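Local atomic coordinates of adherence and virulence protein A (Streptococcus pneumoniae, PDB entry 6PON), a protein that binds fibronectin and probably contributes to the adherence and virulence of the pneumococcus. Residues K125-L130 against E141-V146; C233-F239 against L258-Y263. All blocks are in the same frame, centred on the assembly; numbering follows the deposited sequence.

Contact 1 of 2, residues K125-L130 against E141-V146; sequences KHSNIL and EVIKHV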
# COMPACT_ATOMS: atom_id res chain seq x y z
N LYS B 125 -35.71 0.25 -5.99
CA LYS B 125 -37.06 0.27 -6.56
C LYS B 125 -37.54 -1.13 -6.92
O LYS B 125 -38.75 -1.39 -6.92
CB LYS B 125 -37.06 1.20 -7.77
CG LYS B 125 -37.99 0.81 -8.90
CD LYS B 125 -37.51 1.36 -10.22
CE LYS B 125 -38.02 2.76 -10.41
NZ LYS B 125 -39.51 2.75 -10.53
N HIS B 126 -36.63 -2.05 -7.22
CA HIS B 126 -36.98 -3.39 -7.66
C HIS B 126 -36.84 -4.44 -6.57
O HIS B 126 -36.92 -5.63 -6.86
CB HIS B 126 -36.12 -3.78 -8.86
CG HIS B 126 -36.32 -2.89 -10.05
ND1 HIS B 126 -37.58 -2.56 -10.52
CD2 HIS B 126 -35.44 -2.27 -10.86
CE1 HIS B 126 -37.45 -1.77 -11.57
NE2 HIS B 126 -36.16 -1.58 -11.80
N SER B 127 -36.61 -4.03 -5.32
CA SER B 127 -36.52 -4.98 -4.22
C SER B 127 -37.77 -5.85 -4.20
O SER B 127 -38.86 -5.40 -4.58
CB SER B 127 -36.37 -4.28 -2.88
OG SER B 127 -35.23 -3.44 -2.89
N ASN B 128 -37.59 -7.11 -3.80
CA ASN B 128 -38.68 -8.07 -3.80
C ASN B 128 -38.32 -9.26 -2.92
O ASN B 128 -37.16 -9.49 -2.58
CB ASN B 128 -39.00 -8.53 -5.23
CG ASN B 128 -40.49 -8.70 -5.45
OD1 ASN B 128 -41.24 -9.11 -4.55
ND2 ASN B 128 -40.94 -8.37 -6.65
N ILE B 129 -39.36 -10.01 -2.54
CA ILE B 129 -39.25 -11.19 -1.70
C ILE B 129 -40.04 -12.30 -2.37
O ILE B 129 -41.21 -12.11 -2.72
CB ILE B 129 -39.77 -10.94 -0.27
CG1 ILE B 129 -38.96 -9.83 0.42
CG2 ILE B 129 -39.71 -12.21 0.57
CD1 ILE B 129 -39.56 -9.39 1.78
N LEU B 130 -39.39 -13.44 -2.58
CA LEU B 130 -39.92 -14.50 -3.42
C LEU B 130 -39.71 -15.83 -2.74
O LEU B 130 -38.68 -16.05 -2.08
CB LEU B 130 -39.25 -14.51 -4.81
CG LEU B 130 -39.05 -13.16 -5.54
CD1 LEU B 130 -37.68 -12.49 -5.22
CD2 LEU B 130 -39.27 -13.27 -7.05
N GLU B 141 -44.77 -17.87 -4.85
CA GLU B 141 -45.43 -16.61 -4.48
C GLU B 141 -44.35 -15.54 -4.31
O GLU B 141 -43.16 -15.85 -4.17
CB GLU B 141 -46.28 -16.80 -3.21
CG GLU B 141 -47.24 -15.70 -2.81
CD GLU B 141 -47.99 -14.98 -3.94
OE1 GLU B 141 -49.23 -15.12 -4.04
OE2 GLU B 141 -47.35 -14.21 -4.69
N VAL B 142 -44.76 -14.28 -4.36
CA VAL B 142 -43.80 -13.20 -4.46
C VAL B 142 -44.46 -11.92 -3.98
O VAL B 142 -45.58 -11.60 -4.39
CB VAL B 142 -43.25 -13.06 -5.89
CG1 VAL B 142 -44.38 -13.06 -6.91
CG2 VAL B 142 -42.45 -11.78 -6.03
N ILE B 143 -43.77 -11.18 -3.11
CA ILE B 143 -44.45 -10.15 -2.35
C ILE B 143 -44.84 -8.96 -3.21
O ILE B 143 -45.78 -8.24 -2.87
CB ILE B 143 -43.60 -9.75 -1.14
CG1 ILE B 143 -44.51 -9.32 0.01
CG2 ILE B 143 -42.59 -8.66 -1.52
CD1 ILE B 143 -43.76 -9.09 1.30
N LYS B 144 -44.15 -8.72 -4.32
CA LYS B 144 -44.54 -7.66 -5.26
C LYS B 144 -44.70 -8.28 -6.64
O LYS B 144 -43.71 -8.50 -7.34
CB LYS B 144 -43.51 -6.54 -5.28
CG LYS B 144 -43.92 -5.34 -4.45
CD LYS B 144 -43.02 -4.14 -4.72
CE LYS B 144 -41.69 -4.27 -4.03
NZ LYS B 144 -40.66 -3.35 -4.61
N HIS B 145 -45.95 -8.54 -7.04
CA HIS B 145 -46.18 -9.09 -8.37
C HIS B 145 -45.80 -8.07 -9.44
O HIS B 145 -46.06 -6.87 -9.30
CB HIS B 145 -47.65 -9.50 -8.53
CG HIS B 145 -48.03 -10.68 -7.70
ND1 HIS B 145 -49.18 -11.41 -7.93
CD2 HIS B 145 -47.43 -11.25 -6.63
CE1 HIS B 145 -49.25 -12.40 -7.05
NE2 HIS B 145 -48.21 -12.32 -6.24
N VAL B 146 -45.14 -8.55 -10.49
CA VAL B 146 -44.78 -7.71 -11.64
C VAL B 146 -45.14 -8.49 -12.89
O VAL B 146 -44.53 -9.52 -13.18
CB VAL B 146 -43.30 -7.31 -11.66
CG1 VAL B 146 -43.10 -6.07 -12.55
CG2 VAL B 146 -42.75 -7.07 -10.25

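Contact 2 of 2, residues C233-F239 against L258-Y263; sequences CLTETSF and LLDTYY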
# COMPACT_ATOMS: atom_id res chain seq x y z
N CYS B 233 21.90 -5.88 0.66
CA CYS B 233 21.76 -7.12 -0.11
C CYS B 233 22.27 -6.90 -1.53
O CYS B 233 22.22 -5.79 -2.06
CB CYS B 233 20.31 -7.61 -0.21
SG CYS B 233 19.40 -7.66 1.33
N LEU B 234 22.74 -7.98 -2.14
CA LEU B 234 22.95 -8.00 -3.57
C LEU B 234 21.62 -8.17 -4.31
O LEU B 234 20.60 -8.56 -3.74
CB LEU B 234 23.90 -9.13 -3.96
CG LEU B 234 25.33 -8.97 -3.44
CD1 LEU B 234 25.93 -10.32 -3.28
CD2 LEU B 234 26.19 -8.12 -4.38
N THR B 235 21.64 -7.85 -5.60
CA THR B 235 20.57 -8.23 -6.51
C THR B 235 21.19 -9.05 -7.65
O THR B 235 22.39 -9.34 -7.64
CB THR B 235 19.81 -7.01 -7.05
OG1 THR B 235 20.64 -6.29 -7.96
CG2 THR B 235 19.39 -6.07 -5.94
N GLU B 236 20.36 -9.38 -8.64
CA GLU B 236 20.81 -10.17 -9.78
C GLU B 236 21.99 -9.50 -10.48
O GLU B 236 22.98 -10.16 -10.81
CB GLU B 236 19.67 -10.41 -10.77
CG GLU B 236 18.36 -10.89 -10.17
CD GLU B 236 18.42 -12.32 -9.64
OE1 GLU B 236 17.84 -13.23 -10.27
OE2 GLU B 236 19.04 -12.54 -8.59
N THR B 237 21.89 -8.19 -10.72
CA THR B 237 22.91 -7.46 -11.46
C THR B 237 23.52 -6.31 -10.67
O THR B 237 24.34 -5.55 -11.21
CB THR B 237 22.29 -6.90 -12.75
OG1 THR B 237 21.30 -5.93 -12.40
CG2 THR B 237 21.60 -8.02 -13.56
N SER B 238 23.14 -6.14 -9.41
CA SER B 238 23.53 -4.93 -8.70
C SER B 238 23.43 -5.11 -7.19
O SER B 238 23.86 -6.14 -6.65
CB SER B 238 22.64 -3.76 -9.15
OG SER B 238 23.17 -2.52 -8.74
N PHE B 239 22.86 -4.13 -6.50
CA PHE B 239 22.86 -4.19 -5.05
C PHE B 239 21.91 -3.12 -4.54
O PHE B 239 21.62 -2.14 -5.23
CB PHE B 239 24.26 -3.97 -4.48
CG PHE B 239 24.94 -2.76 -5.04
CD1 PHE B 239 24.66 -1.50 -4.51
CD2 PHE B 239 25.83 -2.87 -6.08
CE1 PHE B 239 25.27 -0.37 -5.02
CE2 PHE B 239 26.44 -1.74 -6.61
CZ PHE B 239 26.15 -0.49 -6.08
N LEU B 258 29.05 -5.33 1.58
CA LEU B 258 28.28 -5.54 0.35
C LEU B 258 29.06 -5.04 -0.87
O LEU B 258 29.22 -5.76 -1.87
CB LEU B 258 26.91 -4.85 0.47
CG LEU B 258 26.12 -4.65 -0.83
CD1 LEU B 258 25.74 -5.98 -1.42
CD2 LEU B 258 24.85 -3.81 -0.61
N LEU B 259 29.60 -3.82 -0.79
CA LEU B 259 30.27 -3.22 -1.93
C LEU B 259 31.67 -3.82 -2.17
O LEU B 259 32.04 -4.07 -3.31
CB LEU B 259 30.34 -1.71 -1.73
CG LEU B 259 28.98 -1.04 -1.81
CD1 LEU B 259 29.10 0.45 -1.62
CD2 LEU B 259 28.31 -1.35 -3.16
N ASP B 260 32.43 -4.10 -1.10
CA ASP B 260 33.70 -4.82 -1.26
C ASP B 260 33.48 -6.10 -2.05
O ASP B 260 34.25 -6.42 -2.97
CB ASP B 260 34.32 -5.17 0.11
CG ASP B 260 34.99 -3.98 0.80
OD1 ASP B 260 35.06 -2.88 0.19
OD2 ASP B 260 35.44 -4.13 1.95
N THR B 261 32.40 -6.82 -1.73
CA THR B 261 32.10 -8.08 -2.40
C THR B 261 31.64 -7.85 -3.83
O THR B 261 32.06 -8.56 -4.75
CB THR B 261 31.03 -8.84 -1.60
OG1 THR B 261 31.52 -9.10 -0.28
CG2 THR B 261 30.65 -10.14 -2.29
N TYR B 262 30.76 -6.87 -4.04
CA TYR B 262 30.29 -6.61 -5.39
C TYR B 262 31.44 -6.24 -6.33
O TYR B 262 31.48 -6.70 -7.47
CB TYR B 262 29.24 -5.52 -5.39
CG TYR B 262 28.71 -5.20 -6.74
CD1 TYR B 262 27.75 -6.02 -7.33
CD2 TYR B 262 29.16 -4.09 -7.44
CE1 TYR B 262 27.25 -5.75 -8.58
CE2 TYR B 262 28.66 -3.80 -8.72
CZ TYR B 262 27.70 -4.64 -9.28
OH TYR B 262 27.17 -4.38 -10.51
N TYR B 263 32.37 -5.41 -5.86
CA TYR B 263 33.37 -4.82 -6.75
C TYR B 263 34.68 -5.59 -6.76
O TYR B 263 35.59 -5.19 -7.50
CB TYR B 263 33.64 -3.35 -6.36
CG TYR B 263 32.54 -2.43 -6.81
CD1 TYR B 263 32.34 -2.16 -8.16
CD2 TYR B 263 31.69 -1.85 -5.90
CE1 TYR B 263 31.34 -1.33 -8.58
CE2 TYR B 263 30.66 -1.04 -6.32
CZ TYR B 263 30.49 -0.77 -7.66
OH TYR B 263 29.46 0.05 -8.06

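Contact 1 of 2, residues K125-L130 against E141-V146
Asn128 and Lys144 meet where the hairpin of strands 128-133 and 139-142 loses its regular pairing, and the amide of Asn128 takes over from the backbone. From CB, the side chain of Asn128 carries CG to 3.7 Å from both CG2 of Val142 and CB of Lys144. Beyond CG the two ends of the amide do different work. ND2 gives a nearly straight bond (176°) to the carbonyl oxygen of Lys144, 2.9 Å away, approaching on a lone pair of that oxygen while the oxygen lies in the amide plane. OD1 accepts twice, from the backbone N of Lys144 at 2.9 Å and from the backbone N of Ile129 within its own strand; the Lys144 N-H comes in tilted 17° from the carbonyl plane.

The lysine answers with its own tip. Its chain bends at chi3 (-77°), which lets NZ reach the carbonyl oxygen of Ser127 at 2.7 Å. Ser127 itself is held by its hydroxyl, bonded to Met123 and Gly124.

Further along the hairpin, Ile143 N bonds to Ile129 O at 2.8 Å, almost head-on to the carbonyl. Next comes the antiparallel non-hydrogen-bonded pair Leu130-Val142, whose side chains lie side by side, with CD2 of Leu130 3.7 Å from CG2 of Val142. Within 141-146, OE2 of Glu141 takes its syn lone pair to His145 NE2 and its anti lone pair to Val142 N, tying the departing chain back to the strand.

Three bonds hold the Asn128 amide, which fixes its flip: its oxygen faces two N-H groups and its nitrogen a carbonyl. This buried amide thus satisfies backbone N and O of Lys144 and N of Ile129 where the pairing of 128-133 with the outermost strand 139-142 ends.

Contact 2 of 2, residues C233-F239 against L258-Y263
Phe239 and Tyr262 form the aromatic centre of this contact, in a T-shaped pair that sets the hairpin of strands 233-235 and 239-240 against helix 255-263. The edge of Phe239 faces the Tyr262 ring, with planes at 70° and ring centroids 4.9 Å apart; CD2 of Phe239 stands over the middle of that ring. One face of Phe239 is taken by a CH-pi contact: CD2 of Leu259 sits 3.7 Å from the centroid of the Phe239 ring, almost on the ring normal. Near the plane of the same ring, at its rim, lies the hydroxyl of Tyr263, its OH 3.8 Å from CE2 of Phe239. With chi1 at 51°, CG of Phe239 is tucked between its backbone N and carbonyl carbon, which directs the ring toward Leu259 and Tyr262 on the helix.

Aliphatic packing adjoins the rings. Leu234 and Leu258 run alongside one another, pointing opposite ways, CG of Leu234 coming within 3.6 Å of CD1 of Leu258, while CD2 of Leu234 touches the edge of Tyr262. The other methyl of Leu258, CD2, rests 3.9 Å from CB of Phe239.

A single hydrogen bond crosses the contact, from the hydroxyl OH of Tyr262 to the carbonyl oxygen of Thr237 at 3.1 Å. It arrives 31° out of the carbonyl plane and ties the far end of the tyrosine to the turn.

The second subunit shares this site: its Phe7 meets Phe239 edge-to-face, its Arg58 makes a cation-pi contact with Tyr263, and Asp260 bonds to its Thr62, Gln63 and Gln60. What results is a small hydrophobic core between a short three-stranded antiparallel sheet and a helix near the C-terminal end of the model, completed at the dimer interface.

How the contacts relate
Contacts 1 and 2 sit on opposite sides of the centre of the chain, 68 Å apart between centres and about 54 Å between nearest atoms, so neither touches the other. They follow in series along the sequence, with helix 204-225 among the elements between them. Contact 1 belongs to the edge of a five-stranded antiparallel sheet and meets no other subunit; contact 2, 49 Å from the chain centre, lies in a small outlying unit against the second copy of the protein. One relies largely on hydrogen bonds, the other on rings and methyl groups. Both belong to the NFACT N-terminal and middle region of the protein.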